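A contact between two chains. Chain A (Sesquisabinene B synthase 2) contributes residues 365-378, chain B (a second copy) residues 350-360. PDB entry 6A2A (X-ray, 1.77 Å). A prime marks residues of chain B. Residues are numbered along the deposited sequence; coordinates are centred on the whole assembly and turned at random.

Chain A (365-378) GYWALKERGFNGIP
Chain B (350-360) IRMPLLTMFNT

Helix 365-372 of chain A packs nearly antiparallel to helix 350-360 of chain B, their N-to-C directions 153° apart and their axes 10.8 Å apart at closest; CA atoms pair Tyr366 with Leu355′ and Lys370 with Met352′, both at 7.3 Å. Tyr366 is a knob in a chain B hole. Its t rotamer (chi2 -85°) sends the ring among Met352′ (m, t, p), Leu355′ (m, t), Thr356′ (m) and Asn359′ (m, chi2 -11°), with Leu355′ CB at the ring edge, 3.6 Å from Tyr366 CD2, and Tyr366 OH 2.9 Å from Thr356′ OG1. One turn on, Leu369 (t, p) lays its CD2 3.7 Å from Met352′ CG and 3.9 Å from Leu355′ CD1, while its CD1 covers one face of the Arg351′ guanidinium (chi1 -149°, t, m, chi4 163°), 4.0 Å from Arg351′ NH1. Leu355′ CD2 lies 4.4 Å from Ile377 CD1 (m, t). Lys370 (t, m, m, t) has CA-to-CB sideways, its CG 4.0 Å from Met352′ CE, and its NZ makes a salt bridge with Glu371 OE1 (2.8 Å). After Arg372, Gly373 leaves helical phi/psi with positive phi (78°), which favours glycine. Asn375 (t, chi2 12°) points CB toward chain B, 3.8 Å from Arg351′ NH1 at the guanidinium edge, while its OD1 accepts from Ile377 N (2.9 Å). One water accepts from Asn375 N (2.8 Å) and Arg351′ NH1 (3.0 Å), bridging the chains.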

# COMPACT_ATOMS: atom_id res chain seq x y z
N GLY A 365 3.34 -8.87 -10.75
CA GLY A 365 3.64 -10.27 -11.09
C GLY A 365 3.42 -11.18 -9.90
O GLY A 365 2.95 -12.35 -10.06
N TYR A 366 3.76 -10.69 -8.72
CA TYR A 366 3.58 -11.45 -7.50
C TYR A 366 2.08 -11.66 -7.20
O TYR A 366 1.66 -12.76 -6.77
CB TYR A 366 4.29 -10.77 -6.33
CG TYR A 366 4.16 -11.59 -5.07
CD1 TYR A 366 3.05 -11.48 -4.26
CD2 TYR A 366 5.13 -12.52 -4.76
CE1 TYR A 366 2.93 -12.25 -3.11
CE2 TYR A 366 5.04 -13.27 -3.60
CZ TYR A 366 3.92 -13.15 -2.79
OH TYR A 366 3.78 -13.96 -1.70
N TRP A 367 1.26 -10.64 -7.41
CA TRP A 367 -0.19 -10.77 -7.20
C TRP A 367 -0.69 -11.94 -8.06
O TRP A 367 -1.54 -12.73 -7.63
CB TRP A 367 -0.93 -9.48 -7.59
CG TRP A 367 -2.41 -9.47 -7.32
CD1 TRP A 367 -3.02 -8.89 -6.26
CD2 TRP A 367 -3.47 -9.95 -8.18
NE1 TRP A 367 -4.38 -8.96 -6.38
CE2 TRP A 367 -4.69 -9.63 -7.53
CE3 TRP A 367 -3.51 -10.62 -9.40
CZ2 TRP A 367 -5.93 -9.95 -8.08
CZ3 TRP A 367 -4.74 -10.95 -9.94
CH2 TRP A 367 -5.93 -10.62 -9.28
N ALA A 368 -0.23 -12.03 -9.30
CA ALA A 368 -0.63 -13.12 -10.17
C ALA A 368 -0.19 -14.46 -9.56
O ALA A 368 -0.92 -15.47 -9.65
CB ALA A 368 -0.09 -12.97 -11.58
N LEU A 369 0.97 -14.51 -8.93
CA LEU A 369 1.38 -15.77 -8.29
C LEU A 369 0.46 -16.09 -7.11
O LEU A 369 -0.01 -17.25 -7.03
CB LEU A 369 2.84 -15.70 -7.83
CG LEU A 369 3.30 -16.88 -6.96
CD1 LEU A 369 3.25 -18.16 -7.75
CD2 LEU A 369 4.71 -16.63 -6.43
N LYS A 370 0.20 -15.13 -6.24
CA LYS A 370 -0.51 -15.30 -4.98
C LYS A 370 -1.99 -15.61 -5.25
O LYS A 370 -2.55 -16.50 -4.65
CB LYS A 370 -0.42 -14.01 -4.16
CG LYS A 370 -1.18 -14.00 -2.85
CD LYS A 370 -2.61 -13.50 -2.90
CE LYS A 370 -2.86 -12.22 -3.69
NZ LYS A 370 -4.22 -11.68 -3.43
N GLU A 371 -2.57 -14.90 -6.22
CA GLU A 371 -4.01 -14.91 -6.44
C GLU A 371 -4.39 -15.91 -7.54
O GLU A 371 -5.44 -16.54 -7.44
CB GLU A 371 -4.50 -13.52 -6.84
CG GLU A 371 -6.00 -13.41 -6.90
CD GLU A 371 -6.73 -13.70 -5.59
OE1 GLU A 371 -6.15 -13.47 -4.52
OE2 GLU A 371 -7.89 -14.11 -5.65
N ARG A 372 -3.58 -16.00 -8.58
CA ARG A 372 -3.94 -16.65 -9.83
C ARG A 372 -3.09 -17.91 -10.03
O ARG A 372 -3.29 -18.57 -11.03
CB ARG A 372 -3.78 -15.69 -11.02
CG ARG A 372 -4.49 -14.34 -10.93
CD ARG A 372 -6.00 -14.40 -10.73
NE ARG A 372 -6.72 -14.80 -11.93
CZ ARG A 372 -7.93 -15.32 -11.94
NH1 ARG A 372 -8.64 -15.31 -10.84
NH2 ARG A 372 -8.41 -15.89 -13.05
N GLY A 373 -2.12 -18.16 -9.14
CA GLY A 373 -1.20 -19.31 -9.14
C GLY A 373 -0.04 -19.24 -10.12
O GLY A 373 0.68 -20.22 -10.31
N PHE A 374 0.21 -18.09 -10.74
CA PHE A 374 1.20 -18.05 -11.81
C PHE A 374 2.07 -16.82 -11.60
O PHE A 374 1.51 -15.75 -11.39
CB PHE A 374 0.48 -18.00 -13.16
CG PHE A 374 1.38 -17.80 -14.35
CD1 PHE A 374 2.09 -18.85 -14.90
CD2 PHE A 374 1.54 -16.54 -14.90
CE1 PHE A 374 2.96 -18.65 -15.96
CE2 PHE A 374 2.40 -16.35 -15.96
CZ PHE A 374 3.10 -17.41 -16.50
N ASN A 375 3.38 -16.98 -11.71
CA ASN A 375 4.31 -15.86 -11.47
C ASN A 375 4.33 -14.96 -12.71
O ASN A 375 4.84 -15.34 -13.73
CB ASN A 375 5.71 -16.36 -11.15
CG ASN A 375 6.73 -15.24 -11.02
OD1 ASN A 375 6.39 -14.05 -10.94
ND2 ASN A 375 7.99 -15.63 -10.94
N GLY A 376 3.76 -13.78 -12.58
CA GLY A 376 3.68 -12.86 -13.70
C GLY A 376 4.84 -11.91 -13.80
O GLY A 376 4.80 -11.02 -14.66
N ILE A 377 5.91 -12.08 -13.01
CA ILE A 377 7.04 -11.11 -13.13
C ILE A 377 7.72 -11.20 -14.50
O ILE A 377 8.08 -10.15 -15.04
CB ILE A 377 8.04 -11.25 -11.98
CG1 ILE A 377 7.32 -10.94 -10.66
CG2 ILE A 377 9.27 -10.36 -12.24
CD1 ILE A 377 8.22 -11.05 -9.46
N PRO A 378 7.97 -12.38 -15.04
CA PRO A 378 8.58 -12.40 -16.38
C PRO A 378 7.76 -11.62 -17.42
O PRO A 378 8.34 -10.95 -18.27
CB PRO A 378 8.63 -13.89 -16.73
CG PRO A 378 8.83 -14.50 -15.39
CD PRO A 378 7.89 -13.74 -14.48
N ILE B 350 7.47 -21.96 -1.09
CA ILE B 350 8.83 -21.44 -0.89
C ILE B 350 9.00 -20.15 -1.71
O ILE B 350 9.64 -19.21 -1.23
CB ILE B 350 9.90 -22.49 -1.29
CG1 ILE B 350 9.66 -23.85 -0.63
CG2 ILE B 350 11.30 -21.98 -1.00
CD1 ILE B 350 9.60 -23.79 0.87
N ARG B 351 8.44 -20.11 -2.91
CA ARG B 351 8.60 -18.96 -3.82
C ARG B 351 7.93 -17.72 -3.25
O ARG B 351 8.41 -16.58 -3.41
CB ARG B 351 8.01 -19.30 -5.19
CG ARG B 351 8.71 -18.62 -6.35
CD ARG B 351 7.98 -18.82 -7.65
NE ARG B 351 7.70 -20.23 -7.91
CZ ARG B 351 6.81 -20.67 -8.79
NH1 ARG B 351 6.30 -19.85 -9.70
NH2 ARG B 351 6.44 -21.93 -8.75
N MET B 352 6.81 -17.91 -2.58
CA MET B 352 6.06 -16.77 -2.06
C MET B 352 6.86 -16.09 -0.95
O MET B 352 7.13 -14.91 -1.05
CB MET B 352 4.62 -17.13 -1.68
CG MET B 352 3.80 -17.35 -2.95
SD MET B 352 2.13 -17.96 -2.74
CE MET B 352 1.41 -16.79 -1.61
N PRO B 353 7.38 -16.83 0.06
CA PRO B 353 8.20 -16.10 1.01
C PRO B 353 9.43 -15.41 0.38
O PRO B 353 9.79 -14.30 0.80
CB PRO B 353 8.67 -17.14 2.05
CG PRO B 353 7.94 -18.42 1.73
CD PRO B 353 7.07 -18.20 0.51
N LEU B 354 10.06 -16.06 -0.57
CA LEU B 354 11.25 -15.51 -1.18
C LEU B 354 10.91 -14.21 -1.92
O LEU B 354 11.58 -13.22 -1.76
CB LEU B 354 11.79 -16.51 -2.19
CG LEU B 354 12.85 -15.96 -3.15
CD1 LEU B 354 14.19 -15.80 -2.46
CD2 LEU B 354 12.98 -16.85 -4.36
N LEU B 355 9.91 -14.27 -2.79
CA LEU B 355 9.56 -13.07 -3.58
C LEU B 355 9.02 -11.99 -2.64
O LEU B 355 9.25 -10.80 -2.90
CB LEU B 355 8.61 -13.44 -4.72
CG LEU B 355 9.21 -14.34 -5.81
CD1 LEU B 355 8.15 -14.76 -6.81
CD2 LEU B 355 10.34 -13.65 -6.55
N THR B 356 8.40 -12.35 -1.51
CA THR B 356 7.93 -11.35 -0.59
C THR B 356 9.14 -10.68 0.06
O THR B 356 9.11 -9.48 0.25
CB THR B 356 6.87 -11.86 0.39
OG1 THR B 356 5.67 -12.21 -0.32
CG2 THR B 356 6.51 -10.82 1.43
N MET B 357 10.14 -11.47 0.47
CA MET B 357 11.37 -10.93 1.04
C MET B 357 12.07 -9.94 0.09
O MET B 357 12.48 -8.86 0.53
CB MET B 357 12.36 -12.05 1.34
CG MET B 357 13.72 -11.53 1.79
SD MET B 357 14.98 -12.81 1.59
CE MET B 357 15.00 -12.99 -0.19
N PHE B 358 12.19 -10.35 -1.12
CA PHE B 358 12.77 -9.54 -2.25
C PHE B 358 11.98 -8.24 -2.45
O PHE B 358 12.55 -7.13 -2.36
CB PHE B 358 12.74 -10.42 -3.50
CG PHE B 358 13.37 -9.82 -4.72
CD1 PHE B 358 14.74 -9.68 -4.82
CD2 PHE B 358 12.57 -9.40 -5.77
CE1 PHE B 358 15.31 -9.14 -5.95
CE2 PHE B 358 13.15 -8.85 -6.91
CZ PHE B 358 14.51 -8.73 -7.00
N ASN B 359 10.66 -8.39 -2.67
CA ASN B 359 9.82 -7.21 -2.90
C ASN B 359 9.83 -6.25 -1.71
O ASN B 359 9.99 -5.00 -1.90
CB ASN B 359 8.40 -7.62 -3.30
CG ASN B 359 8.32 -8.32 -4.63
OD1 ASN B 359 9.26 -8.35 -5.40
ND2 ASN B 359 7.18 -8.91 -4.94
N THR B 360 9.74 -6.75 -0.45
CA THR B 360 9.69 -5.91 0.68
C THR B 360 11.08 -5.29 0.92
O THR B 360 11.16 -4.13 1.29
CB THR B 360 9.21 -6.70 1.92
OG1 THR B 360 7.81 -6.97 1.75
CG2 THR B 360 9.44 -5.96 3.21
O HOH W 1 4.52 -19.47 -12.14